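Local coordinates for protein glucosidase (Croceicoccus marinus, PDB 5Z3K) that probably hydrolyses O-glycosyl bonds, acting as a beta-glucosidase of glycoside hydrolase family 39 with a TIM-barrel catalytic domain, at residues A[135-138]-A[144-147]; A[84-89]-A[139-144]; A[182-187]-A[220-225]. All coordinates share one frame; numbering follows the deposited sequence.

From the N terminus, residues 84-89 precede helix 89-100 and are met again 50 residues later by the turn 139-144, so interaction 2 closes a loop holding helix 89-100, strand 104-109 and helix 123-138. Interaction 1 opens within that loop, at the end of helix 123-138 (135-138), and closes just beyond it at 144-147; the two therefore interlock and share G144, with H136 placed between F88 and the turn. Interaction 3 follows in series, joining the end of helix 169-186 to the residues just ahead of strand 223-229 across strand 191-197. R135 and C139 pack on V186, which links all three contacts along one side of the barrel.

Interaction 1. Residues A[135-138]-A[144-147]; sequences RHYV and GFEN
G144 lies against one face of the H136 imidazole, and F145 runs beside Y137. G144 CA sits 3.7 Å from the centroid of the H136 ring, a CH-pi contact made over the face but off its centre. H136 reaches this place with CG anti to its backbone N (chi1 176°), and its ring nitrogens are held by W141 O at ND1 and by D92 OD1 at NE2. In Y137 and F145 the side chains point the same way, and their planes are turned by only 26°. The rings nonetheless barely overlap, with centroids 5.7 Å from each other, their closest atoms being Y137 CD1 and F145 CD1, 3.6 Å apart. Two backbone bonds fix this pairing as the chain folds back along the helix end: F145 N donates to H136 O at 2.8 Å, and N147 N to V138 O at 2.9 Å. The side chains of V138 and N147 cross at about a right angle, V138 CG1 lying 3.8 Å from N147 OD1. The contact is the return of the chain after helix 123-138 in an alpha-to-beta connection of the TIM barrel; Y137 and F145 both also rest on V95, so the returning segment bridges helices 123-138 and 89-100 before strand 151-154.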
loop_
_atom_site.group_PDB
_atom_site.type_symbol
_atom_site.label_atom_id
_atom_site.label_comp_id
_atom_site.label_asym_id
_atom_site.label_seq_id
_atom_site.Cartn_x
_atom_site.Cartn_y
_atom_site.Cartn_z
ATOM N N ARG A 135 -15.322 -18.959 3.080
ATOM C CA ARG A 135 -16.525 -19.307 2.330
ATOM C C ARG A 135 -17.568 -18.202 2.411
ATOM O O ARG A 135 -18.332 -17.998 1.462
ATOM C CB ARG A 135 -17.108 -20.619 2.858
ATOM C CG ARG A 135 -16.342 -21.846 2.414
ATOM C CD ARG A 135 -17.019 -23.150 2.850
ATOM N NE ARG A 135 -16.177 -24.287 2.487
ATOM C CZ ARG A 135 -16.015 -24.727 1.240
ATOM N NH1 ARG A 135 -16.667 -24.148 0.238
ATOM N NH2 ARG A 135 -15.207 -25.749 0.994
ATOM N N HIS A 136 -17.626 -17.494 3.536
ATOM C CA HIS A 136 -18.553 -16.375 3.644
ATOM C C HIS A 136 -18.201 -15.264 2.659
ATOM O O HIS A 136 -19.096 -14.647 2.068
ATOM C CB HIS A 136 -18.567 -15.852 5.080
ATOM C CG HIS A 136 -19.408 -14.637 5.274
ATOM N ND1 HIS A 136 -20.786 -14.686 5.366
ATOM C CD2 HIS A 136 -19.068 -13.333 5.400
ATOM C CE1 HIS A 136 -21.256 -13.464 5.538
ATOM N NE2 HIS A 136 -20.234 -12.624 5.558
ATOM N N TYR A 137 -16.914 -14.999 2.447
ATOM C CA TYR A 137 -16.535 -13.889 1.582
ATOM C C TYR A 137 -16.234 -14.299 0.146
ATOM O O TYR A 137 -16.067 -13.419 -0.700
ATOM C CB TYR A 137 -15.341 -13.132 2.183
ATOM C CG TYR A 137 -15.795 -12.353 3.398
ATOM C CD1 TYR A 137 -16.705 -11.307 3.261
ATOM C CD2 TYR A 137 -15.387 -12.708 4.680
ATOM C CE1 TYR A 137 -17.160 -10.606 4.357
ATOM C CE2 TYR A 137 -15.840 -12.008 5.792
ATOM C CZ TYR A 137 -16.724 -10.958 5.625
ATOM O OH TYR A 137 -17.211 -10.270 6.724
ATOM N N VAL A 138 -16.192 -15.600 -0.160
ATOM C CA VAL A 138 -15.870 -16.078 -1.496
ATOM C C VAL A 138 -17.023 -16.849 -2.130
ATOM O O VAL A 138 -17.277 -16.706 -3.332
ATOM C CB VAL A 138 -14.583 -16.932 -1.489
ATOM C CG1 VAL A 138 -14.323 -17.518 -2.877
ATOM C CG2 VAL A 138 -13.383 -16.087 -1.033
ATOM N N GLY A 144 -23.336 -14.393 2.494
ATOM C CA GLY A 144 -22.060 -13.760 2.269
ATOM C C GLY A 144 -21.926 -13.173 0.882
ATOM O O GLY A 144 -22.911 -12.829 0.219
ATOM N N PHE A 145 -20.679 -13.045 0.445
ATOM C CA PHE A 145 -20.321 -12.434 -0.821
ATOM C C PHE A 145 -19.787 -13.491 -1.772
ATOM O O PHE A 145 -19.253 -14.516 -1.344
ATOM C CB PHE A 145 -19.244 -11.362 -0.628
ATOM C CG PHE A 145 -19.672 -10.207 0.243
ATOM C CD1 PHE A 145 -19.746 -10.341 1.623
ATOM C CD2 PHE A 145 -19.962 -8.980 -0.323
ATOM C CE1 PHE A 145 -20.122 -9.268 2.421
ATOM C CE2 PHE A 145 -20.336 -7.904 0.468
ATOM C CZ PHE A 145 -20.415 -8.051 1.837
ATOM N N GLU A 146 -19.909 -13.218 -3.065
ATOM C CA GLU A 146 -19.289 -14.037 -4.096
ATOM C C GLU A 146 -17.992 -13.366 -4.538
ATOM O O GLU A 146 -18.009 -12.219 -5.002
ATOM C CB GLU A 146 -20.227 -14.236 -5.288
ATOM C CG GLU A 146 -21.583 -14.860 -4.940
ATOM C CD GLU A 146 -21.492 -16.312 -4.468
ATOM O OE1 GLU A 146 -22.393 -16.744 -3.719
ATOM O OE2 GLU A 146 -20.541 -17.030 -4.845
ATOM N N ASN A 147 -16.873 -14.073 -4.374
ATOM C CA ASN A 147 -15.592 -13.645 -4.943
ATOM C C ASN A 147 -15.177 -12.249 -4.482
ATOM O O ASN A 147 -14.640 -11.461 -5.256
ATOM C CB ASN A 147 -15.640 -13.712 -6.466
ATOM C CG ASN A 147 -15.714 -15.118 -6.947
ATOM O OD1 ASN A 147 -15.183 -16.001 -6.289
ATOM N ND2 ASN A 147 -16.373 -15.354 -8.076
#

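Interaction 2. Residues A[84-89]-A[139-144]; sequences ASYNFA and CGWGDG
W141 presents the rim of its six-membered ring to Y86 and F88, two aromatic residues from the loop ahead of helix 89-100. Against Y86 the arrangement is an offset edge-to-face (T-shaped) pair, with planes at 79° and ring centroids 5.3 Å apart; W141 CH2 comes to 3.6 Å from Y86 CE1, over the side of the phenol face. F88 meets the indole edge to edge and more loosely, its CE2 lying 4.3 Å from W141 CZ3. With chi1 at -171° the indole swings away from the W141 backbone N, and its six-membered ring reaches the Y86 ring. Behind it the turn is closed by G144 N donating to G140 O at 3.1 Å, and the positive phi of G140 and G142 suits glycine. The hydroxyl of Y86 bonds to P80 O, while F73 makes a second edge-to-face pair with its ring. Replacing Y86 by alanine would probably open a gap beside the W141 rim and leave P80 O without its phenol partner. Residues 84-89 end the beta-to-alpha connection between strand 53-55 and helix 89-100, whereas 139-144 belong to the alpha-to-beta connection toward strand 151-154, the kind found at the N-terminal end of TIM-barrel strands, opposite the catalytic end.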
loop_
_atom_site.group_PDB
_atom_site.type_symbol
_atom_site.label_atom_id
_atom_site.label_comp_id
_atom_site.label_asym_id
_atom_site.label_seq_id
_atom_site.Cartn_x
_atom_site.Cartn_y
_atom_site.Cartn_z
ATOM N N ALA A 84 -24.678 -18.362 12.568
ATOM C CA ALA A 84 -25.000 -17.532 13.723
ATOM C C ALA A 84 -23.841 -17.431 14.710
ATOM O O ALA A 84 -23.860 -16.546 15.568
ATOM C CB ALA A 84 -26.247 -18.072 14.426
ATOM N N SER A 85 -22.835 -18.308 14.612
ATOM C CA SER A 85 -21.687 -18.253 15.512
ATOM C C SER A 85 -20.655 -17.210 15.098
ATOM O O SER A 85 -19.701 -16.975 15.852
ATOM C CB SER A 85 -20.992 -19.623 15.595
ATOM O OG SER A 85 -21.869 -20.640 16.065
ATOM N N TYR A 86 -20.824 -16.595 13.932
ATOM C CA TYR A 86 -19.860 -15.667 13.358
ATOM C C TYR A 86 -20.370 -14.238 13.482
ATOM O O TYR A 86 -21.576 -13.994 13.505
ATOM C CB TYR A 86 -19.602 -15.992 11.886
ATOM C CG TYR A 86 -18.925 -17.320 11.682
ATOM C CD1 TYR A 86 -19.633 -18.513 11.820
ATOM C CD2 TYR A 86 -17.572 -17.393 11.370
ATOM C CE1 TYR A 86 -19.013 -19.742 11.645
ATOM C CE2 TYR A 86 -16.940 -18.623 11.189
ATOM C CZ TYR A 86 -17.674 -19.790 11.338
ATOM O OH TYR A 86 -17.061 -21.011 11.168
ATOM N N ASN A 87 -19.436 -13.293 13.551
ATOM C CA ASN A 87 -19.751 -11.872 13.725
ATOM C C ASN A 87 -19.233 -11.154 12.482
ATOM O O ASN A 87 -18.119 -10.618 12.472
ATOM C CB ASN A 87 -19.125 -11.340 15.047
ATOM C CG ASN A 87 -19.261 -9.834 15.217
ATOM O OD1 ASN A 87 -20.131 -9.196 14.617
ATOM N ND2 ASN A 87 -18.382 -9.259 16.035
ATOM N N PHE A 88 -20.040 -11.177 11.417
ATOM C CA PHE A 88 -19.633 -10.657 10.114
ATOM C C PHE A 88 -20.092 -9.224 9.851
ATOM O O PHE A 88 -19.645 -8.627 8.867
ATOM C CB PHE A 88 -20.176 -11.547 8.983
ATOM C CG PHE A 88 -19.525 -12.914 8.873
ATOM C CD1 PHE A 88 -18.143 -13.061 8.824
ATOM C CD2 PHE A 88 -20.311 -14.053 8.768
ATOM C CE1 PHE A 88 -17.556 -14.325 8.686
ATOM C CE2 PHE A 88 -19.729 -15.327 8.625
ATOM C CZ PHE A 88 -18.349 -15.458 8.592
ATOM N N ALA A 89 -20.951 -8.650 10.693
ATOM C CA ALA A 89 -21.702 -7.464 10.290
ATOM C C ALA A 89 -20.781 -6.316 9.889
ATOM O O ALA A 89 -20.903 -5.768 8.786
ATOM C CB ALA A 89 -22.652 -7.023 11.403
ATOM N N CYS A 139 -17.745 -17.661 -1.347
ATOM C CA CYS A 139 -18.778 -18.547 -1.881
ATOM C C CYS A 139 -20.183 -18.212 -1.385
ATOM O O CYS A 139 -21.084 -19.042 -1.513
ATOM C CB CYS A 139 -18.450 -20.007 -1.539
ATOM S SG CYS A 139 -16.790 -20.500 -2.041
ATOM N N GLY A 140 -20.398 -17.028 -0.814
ATOM C CA GLY A 140 -21.728 -16.667 -0.347
ATOM C C GLY A 140 -22.216 -17.355 0.913
ATOM O O GLY A 140 -23.389 -17.196 1.262
ATOM N N TRP A 141 -21.359 -18.096 1.618
ATOM C CA TRP A 141 -21.781 -18.840 2.803
ATOM C C TRP A 141 -22.285 -17.905 3.896
ATOM O O TRP A 141 -21.697 -16.851 4.152
ATOM C CB TRP A 141 -20.606 -19.674 3.325
ATOM C CG TRP A 141 -20.922 -20.652 4.413
ATOM C CD1 TRP A 141 -21.359 -21.939 4.254
ATOM C CD2 TRP A 141 -20.788 -20.446 5.829
ATOM N NE1 TRP A 141 -21.523 -22.537 5.481
ATOM C CE2 TRP A 141 -21.179 -21.644 6.463
ATOM C CE3 TRP A 141 -20.377 -19.366 6.621
ATOM C CZ2 TRP A 141 -21.175 -21.792 7.855
ATOM C CZ3 TRP A 141 -20.374 -19.508 7.995
ATOM C CH2 TRP A 141 -20.768 -20.720 8.604
ATOM N N GLY A 142 -23.380 -18.300 4.554
ATOM C CA GLY A 142 -23.923 -17.516 5.648
ATOM C C GLY A 142 -24.300 -16.111 5.226
ATOM O O GLY A 142 -23.919 -15.130 5.878
ATOM N N ASP A 143 -25.031 -16.015 4.111
ATOM C CA ASP A 143 -25.481 -14.744 3.550
ATOM C C ASP A 143 -24.290 -13.841 3.234
ATOM O O ASP A 143 -24.234 -12.676 3.637
ATOM C CB ASP A 143 -26.469 -14.047 4.486
ATOM C CG ASP A 143 -27.175 -12.889 3.819
ATOM O OD1 ASP A 143 -27.245 -12.880 2.569
ATOM O OD2 ASP A 143 -27.644 -11.986 4.540
ATOM N N GLY A 144 -23.336 -14.393 2.494
ATOM C CA GLY A 144 -22.060 -13.760 2.269
ATOM C C GLY A 144 -21.926 -13.173 0.882
ATOM O O GLY A 144 -22.911 -12.829 0.219
#

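Interaction 3. Residues A[182-187]-A[220-225]; sequences AVKRVD and PLDFLS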
loop_
_atom_site.group_PDB
_atom_site.type_symbol
_atom_site.label_atom_id
_atom_site.label_comp_id
_atom_site.label_asym_id
_atom_site.label_seq_id
_atom_site.Cartn_x
_atom_site.Cartn_y
_atom_site.Cartn_z
ATOM N N ALA A 182 -7.084 -24.129 4.511
ATOM C CA ALA A 182 -8.488 -23.730 4.473
ATOM C C ALA A 182 -8.785 -22.850 3.263
ATOM O O ALA A 182 -9.798 -23.041 2.581
ATOM C CB ALA A 182 -8.871 -23.010 5.768
ATOM N N VAL A 183 -7.911 -21.886 2.971
ATOM C CA VAL A 183 -8.136 -21.005 1.827
ATOM C C VAL A 183 -8.157 -21.814 0.533
ATOM O O VAL A 183 -9.047 -21.653 -0.312
ATOM C CB VAL A 183 -7.059 -19.905 1.784
ATOM C CG1 VAL A 183 -7.010 -19.247 0.410
ATOM C CG2 VAL A 183 -7.297 -18.875 2.886
ATOM N N LYS A 184 -7.177 -22.705 0.364
ATOM C CA LYS A 184 -7.081 -23.467 -0.876
ATOM C C LYS A 184 -8.198 -24.497 -0.994
ATOM O O LYS A 184 -8.619 -24.827 -2.108
ATOM C CB LYS A 184 -5.719 -24.148 -0.959
ATOM C CG LYS A 184 -4.550 -23.175 -1.074
ATOM C CD LYS A 184 -4.648 -22.345 -2.345
ATOM C CE LYS A 184 -3.354 -21.608 -2.622
ATOM N NZ LYS A 184 -3.460 -20.829 -3.873
ATOM N N ARG A 185 -8.687 -25.011 0.135
ATOM C CA ARG A 185 -9.828 -25.919 0.103
ATOM C C ARG A 185 -11.074 -25.215 -0.427
ATOM O O ARG A 185 -11.880 -25.815 -1.148
ATOM C CB ARG A 185 -10.065 -26.491 1.503
ATOM C CG ARG A 185 -11.252 -27.427 1.647
ATOM C CD ARG A 185 -11.295 -28.002 3.067
ATOM N NE ARG A 185 -9.978 -28.469 3.503
ATOM C CZ ARG A 185 -9.361 -28.089 4.622
ATOM N NH1 ARG A 185 -9.927 -27.221 5.454
ATOM N NH2 ARG A 185 -8.165 -28.585 4.910
ATOM N N VAL A 186 -11.247 -23.935 -0.094
ATOM C CA VAL A 186 -12.437 -23.226 -0.553
ATOM C C VAL A 186 -12.353 -22.964 -2.050
ATOM O O VAL A 186 -13.320 -23.177 -2.792
ATOM C CB VAL A 186 -12.615 -21.921 0.240
ATOM C CG1 VAL A 186 -13.736 -21.073 -0.379
ATOM C CG2 VAL A 186 -12.878 -22.225 1.697
ATOM N N ASP A 187 -11.199 -22.518 -2.512
ATOM C CA ASP A 187 -10.995 -22.157 -3.902
ATOM C C ASP A 187 -9.500 -22.112 -4.193
ATOM O O ASP A 187 -8.787 -21.246 -3.668
ATOM C CB ASP A 187 -11.662 -20.813 -4.189
ATOM C CG ASP A 187 -11.533 -20.380 -5.636
ATOM O OD1 ASP A 187 -11.018 -21.150 -6.480
ATOM O OD2 ASP A 187 -11.954 -19.246 -5.929
ATOM N N PRO A 220 1.448 -23.940 0.525
ATOM C CA PRO A 220 1.325 -22.878 -0.488
ATOM C C PRO A 220 1.770 -21.534 0.065
ATOM O O PRO A 220 1.495 -21.196 1.215
ATOM C CB PRO A 220 -0.169 -22.870 -0.825
ATOM C CG PRO A 220 -0.696 -24.177 -0.344
ATOM C CD PRO A 220 0.154 -24.576 0.821
ATOM N N LEU A 221 2.458 -20.759 -0.778
ATOM C CA LEU A 221 2.905 -19.401 -0.443
ATOM C C LEU A 221 2.811 -18.598 -1.738
ATOM O O LEU A 221 3.775 -18.519 -2.506
ATOM C CB LEU A 221 4.316 -19.382 0.135
ATOM C CG LEU A 221 4.884 -18.034 0.592
ATOM C CD1 LEU A 221 4.358 -17.631 1.976
ATOM C CD2 LEU A 221 6.419 -18.042 0.565
ATOM N N ASP A 222 1.631 -18.037 -1.990
ATOM C CA ASP A 222 1.427 -17.261 -3.211
ATOM C C ASP A 222 2.120 -15.904 -3.137
ATOM O O ASP A 222 2.525 -15.355 -4.172
ATOM C CB ASP A 222 -0.072 -17.113 -3.471
ATOM C CG ASP A 222 -0.754 -18.456 -3.694
ATOM O OD1 ASP A 222 -0.299 -19.210 -4.571
ATOM O OD2 ASP A 222 -1.731 -18.774 -2.991
ATOM N N PHE A 223 2.288 -15.357 -1.935
ATOM C CA PHE A 223 3.000 -14.100 -1.784
ATOM C C PHE A 223 3.718 -14.089 -0.446
ATOM O O PHE A 223 3.259 -14.684 0.528
ATOM C CB PHE A 223 2.066 -12.878 -1.903
ATOM C CG PHE A 223 0.954 -12.846 -0.886
ATOM C CD1 PHE A 223 1.149 -12.275 0.370
ATOM C CD2 PHE A 223 -0.292 -13.353 -1.194
ATOM C CE1 PHE A 223 0.105 -12.225 1.308
ATOM C CE2 PHE A 223 -1.336 -13.313 -0.263
ATOM C CZ PHE A 223 -1.132 -12.749 0.990
ATOM N N LEU A 224 4.867 -13.430 -0.418
ATOM C CA LEU A 224 5.593 -13.166 0.814
ATOM C C LEU A 224 5.361 -11.702 1.163
ATOM O O LEU A 224 5.707 -10.816 0.380
ATOM C CB LEU A 224 7.085 -13.474 0.638
ATOM C CG LEU A 224 8.047 -13.593 1.831
ATOM C CD1 LEU A 224 8.361 -12.221 2.449
ATOM C CD2 LEU A 224 7.556 -14.588 2.882
ATOM N N SER A 225 4.755 -11.449 2.315
ATOM C CA SER A 225 4.397 -10.085 2.678
ATOM C C SER A 225 5.362 -9.539 3.733
ATOM O O SER A 225 5.885 -10.281 4.572
ATOM C CB SER A 225 2.947 -10.026 3.165
ATOM O OG SER A 225 2.787 -10.742 4.375
#
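K184, near the end of helix 169-186, and P220, just ahead of strand 223-229, bring the two backbones to their nearest approach, with K184 CA and P220 CA 8.4 Å apart. The contact therefore belongs to side chains. The helix is still regular at this point, V186 N donating to A182 O and D187 N to V183 O, and D187 is the first residue to depart from it. On the other side the chain is extended at L221, takes helix-like backbone angles at D222, and then becomes strand from F223 onward. K184 spans the gap. Its chain bends at chi2 (-62°) and runs extended beyond, which carries the ammonium group past the proline to D222. Along the way K184 CG lies 4.0 Å from P220 CG, and K184 CE lies 3.9 Å from P220 CB, so the aliphatic part slides past one side of the pyrrolidine ring in the opposite direction. At the end, K184 NZ forms a salt bridge with D222 OD2 at 2.8 Å, meeting that oxygen on its syn side and 17° out of the carboxylate plane. The other oxygen, D222 OD1, stays 3.6 Å from K184 NZ, so the bridge uses a single carboxylate oxygen. NZ is also held by L190 O, its strongest polar partner, and by P188 O, and D222 OD2 in addition accepts from V192 N. The ammonium group is thus gripped by three oxygens, which would probably favour its charged form. All these outer partners come from the turn after helix 169-186 and the beginning of strand 191-197. The salt bridge consequently spans the entry to that strand, tying the helix before it to the residues just ahead of the adjoining barrel strand 223-229, while R185 and V186 face helix 123-138 and L221 packs on helix 208-216.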